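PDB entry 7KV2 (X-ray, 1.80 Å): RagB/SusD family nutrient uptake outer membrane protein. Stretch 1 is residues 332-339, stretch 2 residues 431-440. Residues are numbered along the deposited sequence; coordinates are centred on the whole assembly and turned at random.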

# COMPACT_ATOMS: atom_id res chain seq x y z
N TYR A 332 9.98 11.79 -15.76
CA TYR A 332 11.29 11.10 -15.61
C TYR A 332 12.32 11.57 -16.63
O TYR A 332 11.99 11.70 -17.81
N SER A 333 13.56 11.70 -16.17
CA SER A 333 14.76 11.75 -17.04
C SER A 333 14.92 10.41 -17.78
O SER A 333 14.52 9.35 -17.24
N ASN A 334 15.43 10.43 -19.02
CA ASN A 334 15.69 9.26 -19.91
C ASN A 334 16.56 8.17 -19.23
O ASN A 334 16.43 6.99 -19.60
N ASN A 335 17.43 8.55 -18.32
CA ASN A 335 18.35 7.60 -17.65
C ASN A 335 17.86 7.27 -16.23
O ASN A 335 18.60 6.59 -15.51
N ASP A 336 16.66 7.73 -15.84
CA ASP A 336 16.02 7.27 -14.59
C ASP A 336 15.47 5.86 -14.86
O ASP A 336 14.46 5.73 -15.67
N THR A 337 16.06 4.85 -14.24
CA THR A 337 15.64 3.43 -14.44
C THR A 337 14.18 3.24 -13.96
O THR A 337 13.54 2.22 -14.34
N ARG A 338 13.72 4.11 -13.07
CA ARG A 338 12.34 4.02 -12.52
C ARG A 338 11.30 4.28 -13.62
O ARG A 338 10.14 3.87 -13.45
N ARG A 339 11.66 4.99 -14.69
CA ARG A 339 10.66 5.37 -15.70
C ARG A 339 10.12 4.08 -16.30
O ARG A 339 8.89 3.89 -16.30
N LEU A 431 21.39 8.61 -2.15
CA LEU A 431 21.54 7.13 -2.29
C LEU A 431 20.37 6.62 -3.14
O LEU A 431 20.59 5.84 -4.09
N VAL A 432 19.19 7.14 -2.87
CA VAL A 432 17.95 6.83 -3.63
C VAL A 432 18.03 7.41 -5.06
O VAL A 432 17.73 6.67 -6.05
N HIS A 433 18.35 8.70 -5.20
CA HIS A 433 18.43 9.41 -6.51
C HIS A 433 19.41 8.67 -7.43
O HIS A 433 19.09 8.41 -8.63
N LYS A 434 20.56 8.32 -6.88
CA LYS A 434 21.66 7.73 -7.70
C LYS A 434 21.40 6.25 -7.95
O LYS A 434 21.82 5.77 -8.98
N ARG A 435 20.66 5.56 -7.07
CA ARG A 435 20.33 4.14 -7.32
C ARG A 435 19.53 4.08 -8.63
O ARG A 435 19.75 3.15 -9.38
N ALA A 436 18.70 5.08 -8.91
CA ALA A 436 17.85 5.15 -10.12
C ALA A 436 18.63 5.49 -11.40
O ALA A 436 17.99 5.55 -12.48
N GLY A 437 19.95 5.64 -11.33
CA GLY A 437 20.80 5.91 -12.51
C GLY A 437 21.03 7.40 -12.75
O GLY A 437 21.61 7.72 -13.81
N LEU A 438 20.62 8.29 -11.85
CA LEU A 438 20.69 9.75 -12.09
C LEU A 438 22.10 10.20 -11.70
O LEU A 438 22.63 9.76 -10.65
N VAL A 439 22.75 11.00 -12.54
CA VAL A 439 24.17 11.37 -12.24
C VAL A 439 24.18 12.66 -11.41
O VAL A 439 25.12 12.82 -10.62
N THR A 440 23.20 13.55 -11.56
CA THR A 440 23.22 14.86 -10.85
C THR A 440 22.74 14.66 -9.42
O THR A 440 21.59 14.21 -9.25

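The end of one helix meets the start of another where residues 431-440 pack against residues 332-339, burying 396 Å² in total, with the backbones nearest at Thr337 and Ala436 (CA to CA, 5.1 Å). The central polar link is a nearly straight hydrogen bond from Thr337 N to Ala436 O (2.7 Å, 173°), supplemented by a CA-H...O contact from Asp336 CA to the same Ala436 O (3.4 Å). Thr337 points toward the second stretch with chi1 p, which places OG1 3.2 Å from Ala436 O and 2.8 Å from water 1; this water donates to Arg435 O (2.8 Å from the water oxygen) and so bridges the Thr337 hydroxyl to the backbone of the last helical turn.

Asp336 takes chi1 t, and its carboxylate does two jobs. OD1 caps the helix by accepting from Arg338 N (3.0 Å), and both oxygens hold the Arg338 guanidinium: NE donates to Asp336 OD1 (2.9 Å), and NH2 forms a salt bridge with Asp336 OD2 (2.9 Å). Arg338 leaves its CA sideways, but its m, t, m chi1-chi3 conformation turns the end back alongside this carboxylate, NE facing OD1 and NH2 facing OD2, and closer to the second stretch. There the methyl of Ala436, which points toward stretch 1, lies over one face of the guanidinium, with CB 3.3 Å from Arg338 NE and 3.4 Å from Asp336 OD1. The small side chain thus sits against the paired charges. Val432 CG1 (chi1 t; 4.0 Å from Arg338 NH1) and Leu438 CD1 (3.8 Å from Arg338 NH2) approach the group obliquely; NH1 and NH2 also find partners elsewhere in the structure.

Leu438 likewise starts sideways, and its m, t rotamer carries the branched end inward. CD1 packs 3.6 Å from Asp336 OD2, while CD2 lies 3.9 Å from Ser333 OG and 4.0 Å from Asn335 OD1, so the leucine lines the type I turn of Ser333 to Asp336. Asn335, with chi1 p, brings its amide end nearer the second stretch, where ND2 makes a weak hydrogen bond to Gly437 O (3.0 Å, 123°).

Gly437 ends the helix in a Schellman motif with positive phi (93°). A CB here would point at stretch 1, 2.7 Å from Asn335 O, and would also jam against the preceding carbonyl oxygen. At the margins, Asn334 points away, and its OD1 instead accepts from Arg339 NH1 (3.1 Å), a bond within stretch 1. Lys434 and His433 also point away from the contact.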

# COMPACT_ATOMS: atom_id res chain seq x y z
CB TYR A 332 11.14 9.57 -15.76
CG TYR A 332 10.41 8.94 -14.61
CD1 TYR A 332 11.04 8.70 -13.38
CD2 TYR A 332 9.04 8.69 -14.68
CE1 TYR A 332 10.35 8.15 -12.30
CE2 TYR A 332 8.36 8.12 -13.62
CZ TYR A 332 9.00 7.88 -12.41
OH TYR A 332 8.28 7.39 -11.32
CB SER A 333 15.94 12.18 -16.21
OG SER A 333 17.15 11.79 -16.80
CB ASN A 334 16.49 9.64 -21.17
CG ASN A 334 15.66 10.41 -22.17
OD1 ASN A 334 14.50 10.07 -22.40
ND2 ASN A 334 16.24 11.45 -22.73
CB ASN A 335 19.76 8.16 -17.60
CG ASN A 335 19.76 9.47 -16.84
OD1 ASN A 335 18.88 10.29 -17.06
ND2 ASN A 335 20.70 9.63 -15.94
CB ASP A 336 14.97 8.27 -14.11
CG ASP A 336 14.53 8.07 -12.68
OD1 ASP A 336 14.45 6.86 -12.24
OD2 ASP A 336 14.29 9.10 -11.99
CB THR A 337 16.58 2.44 -13.74
OG1 THR A 337 16.54 2.72 -12.32
CG2 THR A 337 17.98 2.50 -14.32
CB ARG A 338 12.14 4.95 -11.35
CG ARG A 338 13.10 4.64 -10.21
CD ARG A 338 12.95 5.62 -9.10
NE ARG A 338 13.52 6.93 -9.48
CZ ARG A 338 13.90 7.88 -8.63
NH1 ARG A 338 13.77 7.71 -7.32
NH2 ARG A 338 14.44 9.00 -9.11
CB ARG A 339 11.25 6.24 -16.81
CG ARG A 339 10.19 6.70 -17.80
CD ARG A 339 10.77 7.63 -18.85
NE ARG A 339 11.53 6.81 -19.80
CZ ARG A 339 12.18 7.30 -20.84
NH1 ARG A 339 12.13 8.60 -21.07
NH2 ARG A 339 12.83 6.50 -21.67
CB LEU A 431 21.56 6.47 -0.92
CG LEU A 431 22.89 6.52 -0.16
CD1 LEU A 431 22.71 5.94 1.22
CD2 LEU A 431 23.96 5.77 -0.92
CB VAL A 432 16.69 7.31 -2.89
CG1 VAL A 432 15.46 7.07 -3.73
CG2 VAL A 432 16.57 6.62 -1.54
CB HIS A 433 18.82 10.88 -6.21
CG HIS A 433 18.63 11.84 -7.33
ND1 HIS A 433 17.41 12.41 -7.60
CD2 HIS A 433 19.52 12.37 -8.21
CE1 HIS A 433 17.54 13.25 -8.61
NE2 HIS A 433 18.83 13.24 -9.03
CB LYS A 434 23.03 8.00 -7.08
CG LYS A 434 23.42 9.47 -7.21
CD LYS A 434 24.92 9.68 -7.20
CE LYS A 434 25.52 9.17 -5.92
NZ LYS A 434 26.81 9.84 -5.63
CB ARG A 435 19.56 3.51 -6.16
CG ARG A 435 19.27 2.03 -6.36
CD ARG A 435 17.91 1.83 -7.04
NE ARG A 435 16.79 2.15 -6.16
CZ ARG A 435 16.26 1.37 -5.20
NH1 ARG A 435 16.77 0.20 -4.91
NH2 ARG A 435 15.23 1.81 -4.49
CB ALA A 436 16.74 6.13 -9.87
CB LEU A 438 19.61 10.52 -11.32
CG LEU A 438 18.17 10.20 -11.73
CD1 LEU A 438 17.19 10.92 -10.87
CD2 LEU A 438 17.92 10.54 -13.18
CB VAL A 439 25.02 11.48 -13.51
CG1 VAL A 439 24.97 10.20 -14.34
CG2 VAL A 439 24.65 12.68 -14.35
CB THR A 440 22.35 15.93 -11.53
OG1 THR A 440 22.85 16.10 -12.85
CG2 THR A 440 22.35 17.26 -10.80
O HOH W 1 18.48 1.21 -10.97